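Local atomic coordinates of uncharacterized esterase YxiM (Bacillus subtilis, PDB entry 2O14), a protein that is an uncharacterised member of the GDSL lipolytic enzyme family and probably hydrolyses ester bonds, with a galactose-binding-like domain joined to its hydrolase domain. Residues Tyr16-Gly21 with Leu150-Leu155; Gly28-Arg33 with Lys42-Gln47. All blocks are in the same frame, centred on the assembly; numbering follows the deposited sequence.

Contact 1. Residues Tyr16-Gly21 with Leu150-Leu155; sequences YQFDFG and LKIKKL. With MN (manganese (II) ion), chain B.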
# COMPACT_ATOMS: atom_id res chain seq x y z
N TYR A 16 -22.93 6.61 1.11
CA TYR A 16 -23.00 7.48 -0.06
C TYR A 16 -22.43 6.68 -1.23
O TYR A 16 -21.32 6.16 -1.15
CB TYR A 16 -22.16 8.74 0.14
CG TYR A 16 -22.52 9.54 1.38
CD1 TYR A 16 -22.33 9.01 2.65
CD2 TYR A 16 -23.05 10.82 1.27
CE1 TYR A 16 -22.66 9.75 3.80
CE2 TYR A 16 -23.37 11.57 2.40
CZ TYR A 16 -23.18 11.03 3.66
OH TYR A 16 -23.53 11.76 4.77
N GLN A 17 -23.18 6.58 -2.32
CA GLN A 17 -22.72 5.82 -3.48
C GLN A 17 -22.74 6.65 -4.75
O GLN A 17 -23.77 7.22 -5.13
CB GLN A 17 -23.56 4.55 -3.64
CG GLN A 17 -23.42 3.63 -2.45
CD GLN A 17 -24.24 2.36 -2.56
OE1 GLN A 17 -24.20 1.52 -1.67
NE2 GLN A 17 -24.97 2.22 -3.66
N PHE A 18 -21.59 6.71 -5.42
CA PHE A 18 -21.44 7.49 -6.63
C PHE A 18 -21.02 6.64 -7.82
O PHE A 18 -20.08 5.87 -7.74
CB PHE A 18 -20.41 8.60 -6.39
CG PHE A 18 -20.78 9.53 -5.27
CD1 PHE A 18 -21.78 10.49 -5.43
CD2 PHE A 18 -20.14 9.44 -4.03
CE1 PHE A 18 -22.15 11.33 -4.38
CE2 PHE A 18 -20.50 10.28 -2.97
CZ PHE A 18 -21.50 11.22 -3.14
N ASP A 19 -21.75 6.79 -8.92
CA ASP A 19 -21.46 6.07 -10.16
C ASP A 19 -20.94 7.12 -11.14
O ASP A 19 -21.71 7.88 -11.72
CB ASP A 19 -22.73 5.40 -10.71
CG ASP A 19 -22.56 4.89 -12.13
OD1 ASP A 19 -21.41 4.63 -12.54
OD2 ASP A 19 -23.57 4.73 -12.85
N PHE A 20 -19.62 7.17 -11.30
CA PHE A 20 -18.97 8.14 -12.17
C PHE A 20 -19.04 7.81 -13.65
O PHE A 20 -18.86 6.66 -14.05
CB PHE A 20 -17.51 8.30 -11.74
CG PHE A 20 -17.35 8.86 -10.36
CD1 PHE A 20 -17.39 10.25 -10.15
CD2 PHE A 20 -17.19 8.02 -9.26
CE1 PHE A 20 -17.27 10.78 -8.86
CE2 PHE A 20 -17.07 8.54 -7.97
CZ PHE A 20 -17.10 9.92 -7.77
N GLY A 21 -19.29 8.83 -14.47
CA GLY A 21 -19.38 8.63 -15.90
C GLY A 21 -20.69 9.17 -16.45
O GLY A 21 -21.59 9.50 -15.68
N LEU A 150 -17.62 5.01 -6.26
CA LEU A 150 -17.18 5.18 -4.88
C LEU A 150 -18.32 4.78 -3.96
O LEU A 150 -19.48 5.06 -4.23
CB LEU A 150 -16.82 6.63 -4.58
CG LEU A 150 -15.51 7.23 -5.06
CD1 LEU A 150 -15.39 8.66 -4.51
CD2 LEU A 150 -14.34 6.38 -4.59
N LYS A 151 -17.96 4.09 -2.87
CA LYS A 151 -18.92 3.70 -1.85
C LYS A 151 -18.29 4.23 -0.57
O LYS A 151 -17.22 3.78 -0.16
CB LYS A 151 -19.08 2.19 -1.77
CG LYS A 151 -20.07 1.61 -2.77
CD LYS A 151 -20.35 0.15 -2.45
CE LYS A 151 -21.45 -0.42 -3.33
NZ LYS A 151 -21.79 -1.82 -2.93
N ILE A 152 -18.96 5.18 0.06
CA ILE A 152 -18.47 5.79 1.29
C ILE A 152 -19.41 5.47 2.44
O ILE A 152 -20.59 5.85 2.42
CB ILE A 152 -18.33 7.31 1.09
CG1 ILE A 152 -17.40 7.57 -0.11
CG2 ILE A 152 -17.81 7.97 2.35
CD1 ILE A 152 -17.43 8.99 -0.62
N LYS A 153 -18.90 4.78 3.45
CA LYS A 153 -19.70 4.39 4.60
C LYS A 153 -19.09 4.88 5.91
O LYS A 153 -17.89 4.71 6.14
CB LYS A 153 -19.85 2.87 4.63
CG LYS A 153 -20.94 2.38 5.56
CD LYS A 153 -21.03 0.86 5.60
CE LYS A 153 -19.86 0.25 6.35
NZ LYS A 153 -20.07 -1.21 6.58
N LYS A 154 -19.91 5.46 6.77
CA LYS A 154 -19.44 5.97 8.05
C LYS A 154 -19.25 4.83 9.05
O LYS A 154 -20.16 4.02 9.25
CB LYS A 154 -20.41 7.01 8.60
CG LYS A 154 -19.88 7.77 9.81
CD LYS A 154 -20.77 8.95 10.19
CE LYS A 154 -20.13 9.72 11.34
NZ LYS A 154 -20.90 10.94 11.74
N LEU A 155 -18.08 4.76 9.67
CA LEU A 155 -17.77 3.71 10.63
C LEU A 155 -17.91 4.16 12.08
O LEU A 155 -18.27 3.37 12.95
CB LEU A 155 -16.35 3.19 10.41
CG LEU A 155 -16.05 2.54 9.06
CD1 LEU A 155 -14.55 2.31 8.92
CD2 LEU A 155 -16.81 1.23 8.94
MN MN B . -22.29 4.87 -14.77
O HOH W 1 -22.35 7.12 -14.11
O HOH W 2 -22.64 2.80 -15.29

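Contact 2. Residues Gly28-Arg33 with Lys42-Gln47; sequences GYIGVR and KGYGFQ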
# COMPACT_ATOMS: atom_id res chain seq x y z
N GLY A 28 -29.42 2.94 -7.11
CA GLY A 28 -28.76 2.91 -5.82
C GLY A 28 -27.51 3.77 -5.82
O GLY A 28 -26.85 3.93 -4.80
N TYR A 29 -27.18 4.32 -6.98
CA TYR A 29 -26.00 5.16 -7.12
C TYR A 29 -26.37 6.54 -7.63
O TYR A 29 -27.30 6.70 -8.41
CB TYR A 29 -25.03 4.55 -8.13
CG TYR A 29 -24.23 3.38 -7.64
CD1 TYR A 29 -22.93 3.55 -7.16
CD2 TYR A 29 -24.74 2.08 -7.69
CE1 TYR A 29 -22.16 2.47 -6.74
CE2 TYR A 29 -23.98 0.99 -7.28
CZ TYR A 29 -22.69 1.19 -6.80
OH TYR A 29 -21.93 0.12 -6.40
N ILE A 30 -25.63 7.55 -7.17
CA ILE A 30 -25.85 8.90 -7.65
C ILE A 30 -24.90 9.03 -8.83
O ILE A 30 -23.69 8.83 -8.68
CB ILE A 30 -25.46 9.96 -6.61
CG1 ILE A 30 -26.46 9.95 -5.45
CG2 ILE A 30 -25.41 11.34 -7.27
CD1 ILE A 30 -26.11 10.95 -4.37
N GLY A 31 -25.45 9.34 -10.00
CA GLY A 31 -24.61 9.49 -11.17
C GLY A 31 -23.84 10.80 -11.09
O GLY A 31 -24.43 11.85 -10.85
N VAL A 32 -22.53 10.74 -11.26
CA VAL A 32 -21.70 11.94 -11.22
C VAL A 32 -20.90 12.01 -12.52
O VAL A 32 -20.10 11.13 -12.84
CB VAL A 32 -20.73 11.94 -10.03
CG1 VAL A 32 -19.99 13.28 -9.97
CG2 VAL A 32 -21.50 11.71 -8.74
N ARG A 33 -21.15 13.09 -13.24
CA ARG A 33 -20.54 13.37 -14.54
C ARG A 33 -19.34 14.31 -14.34
O ARG A 33 -19.30 15.05 -13.36
CB ARG A 33 -21.64 14.01 -15.39
CG ARG A 33 -21.32 14.37 -16.81
CD ARG A 33 -22.52 15.15 -17.35
NE ARG A 33 -23.75 14.36 -17.27
CZ ARG A 33 -24.24 13.65 -18.28
NH1 ARG A 33 -23.62 13.63 -19.45
NH2 ARG A 33 -25.36 12.94 -18.11
N LYS A 42 -25.82 20.55 -3.03
CA LYS A 42 -25.96 19.13 -3.35
C LYS A 42 -25.03 18.30 -2.47
O LYS A 42 -25.33 17.15 -2.16
CB LYS A 42 -25.62 18.86 -4.82
CG LYS A 42 -26.64 19.38 -5.81
CD LYS A 42 -26.22 19.03 -7.23
CE LYS A 42 -27.16 19.67 -8.24
NZ LYS A 42 -26.73 19.39 -9.64
N GLY A 43 -23.90 18.88 -2.08
CA GLY A 43 -22.97 18.18 -1.21
C GLY A 43 -21.85 17.40 -1.89
O GLY A 43 -21.10 16.69 -1.22
N TYR A 44 -21.72 17.54 -3.21
CA TYR A 44 -20.66 16.81 -3.92
C TYR A 44 -20.41 17.40 -5.30
O TYR A 44 -21.19 18.21 -5.80
CB TYR A 44 -21.06 15.34 -4.08
CG TYR A 44 -22.28 15.16 -4.94
CD1 TYR A 44 -23.56 15.15 -4.38
CD2 TYR A 44 -22.17 15.04 -6.32
CE1 TYR A 44 -24.70 15.04 -5.18
CE2 TYR A 44 -23.30 14.92 -7.13
CZ TYR A 44 -24.56 14.93 -6.56
OH TYR A 44 -25.67 14.85 -7.37
N GLY A 45 -19.32 16.97 -5.93
CA GLY A 45 -18.98 17.46 -7.25
C GLY A 45 -17.50 17.72 -7.40
O GLY A 45 -16.76 17.69 -6.42
N PHE A 46 -17.06 17.99 -8.62
CA PHE A 46 -15.66 18.24 -8.88
C PHE A 46 -15.24 19.69 -8.65
O PHE A 46 -15.92 20.62 -9.08
CB PHE A 46 -15.32 17.80 -10.30
CG PHE A 46 -15.44 16.32 -10.50
CD1 PHE A 46 -14.48 15.46 -9.99
CD2 PHE A 46 -16.53 15.79 -11.18
CE1 PHE A 46 -14.60 14.08 -10.16
CE2 PHE A 46 -16.66 14.41 -11.35
CZ PHE A 46 -15.69 13.56 -10.84
N GLN A 47 -14.12 19.86 -7.97
CA GLN A 47 -13.59 21.18 -7.64
C GLN A 47 -13.15 21.94 -8.88
O GLN A 47 -13.36 23.15 -8.97
CB GLN A 47 -12.42 21.04 -6.67
CG GLN A 47 -11.90 22.36 -6.13
CD GLN A 47 -12.99 23.20 -5.48
OE1 GLN A 47 -13.69 22.73 -4.58
NE2 GLN A 47 -13.15 24.44 -5.94
O HOH W 3 -24.75 14.81 -9.98

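Contact 1. Residues Tyr16-Gly21 with Leu150-Leu155
Tyr16 and Ile152 exchange a pair of backbone hydrogen bonds, Tyr16 N to Ile152 O and Ile152 N to Tyr16 O, each 2.8 Å long. Phe18 and Leu150 form the next hydrogen-bonded pair, with Phe18 N to Leu150 O at 2.9 Å and the more bent Leu150 N to Phe18 O at 3.0 Å. Between them Gln17 and Lys151 make the non-hydrogen-bonded pair of this antiparallel register.

Apolar contacts gather on the face that carries Phe18, Leu150 and Ile152. The Phe20 ring turns an edge to Leu150, its CE2 3.6 Å from Leu150 CG, while Phe18 CE2 reaches the tip of Ile152 at CD1, 4.1 Å away. Phe80 meets the rings of both Phe18 and Phe20 edge-to-face.

On the other face Gln17 and Lys151 lie side by side with extended chains, and Gln17 OE1 sits 3.8 Å from Lys151 CE. Farther along, Asp19 grips the manganese ion through both carboxylate oxygens, OD1 at 2.4 Å and OD2 at 2.3 Å; Ser24 and Asp65 complete the protein ligands. This is the strand pairing of a beta-sandwich, consistent with a galactose-binding-like domain, with a metal site at the strand's end.

Contact 2. Residues Gly28-Arg33 with Lys42-Gln47
Ile30 meets Tyr44 across the layers of a beta-sandwich: strands 30-32 and 44-46 belong to different sheets, and their axes pass 9.2 Å apart at an angle of 18°, too far for backbone pairing, so mostly side chains fill the gap. Ile30 sends its CG2 methyl, anti to the backbone N, against the phenol end of Tyr44, 3.5 Å from OH and 3.8 Å from CZ.

Gly31 contributes its carbonyl. Water 3 donates to Gly31 O at 3.1 Å and is hydrogen-bonded to Tyr44 OH at 2.8 Å, lying in the plane of the phenol ring. With CG between the backbone N and the carbonyl carbon (chi1 64°), the Tyr44 side chain sets off toward the 28-33 segment. An alanine at Tyr44 would probably leave a gap beside Ile30 and Val32 and cost the water its phenol partner.

Val32, buried, splits its two methyls between two rings. CG2 touches Tyr44 at CE2, 4.0 Å away, the two side chains passing alongside with their ends pointing opposite ways; CG1 meets Phe46 CE2 at 3.8 Å. Phe18 and Phe80 also pack against Tyr44, and Phe80 meets Phe46 edge-to-face.

The Arg33 side chain sets off away from the 42-47 segment, and the residue takes part through its backbone. Its carbonyl oxygen lies in the plane of the Phe46 ring, at the edge, with Arg33 O 3.4 Å from Phe46 CE2.

Along the chain the order is 16-21, 28-33, 42-47 and, more than a hundred residues later, 150-155, so both segments of contact 2 fall between the halves of contact 1. The centres of the contacts are about 9 Å apart. Strand 15-20 is common ground: it pairs antiparallel with 146-156 on one side and parallel with 30-32 on the other, where Gln17 and Asp19 probably bond to Ile30 through the backbone. Contact 1 therefore works within one sheet, whereas contact 2 spans to the five-stranded sheet that 44-46 edges. Contact 1 holds one layer together and contact 2 packs it on the other, near the manganese site of the galactose-binding-like domain and away from the predicted catalytic residues.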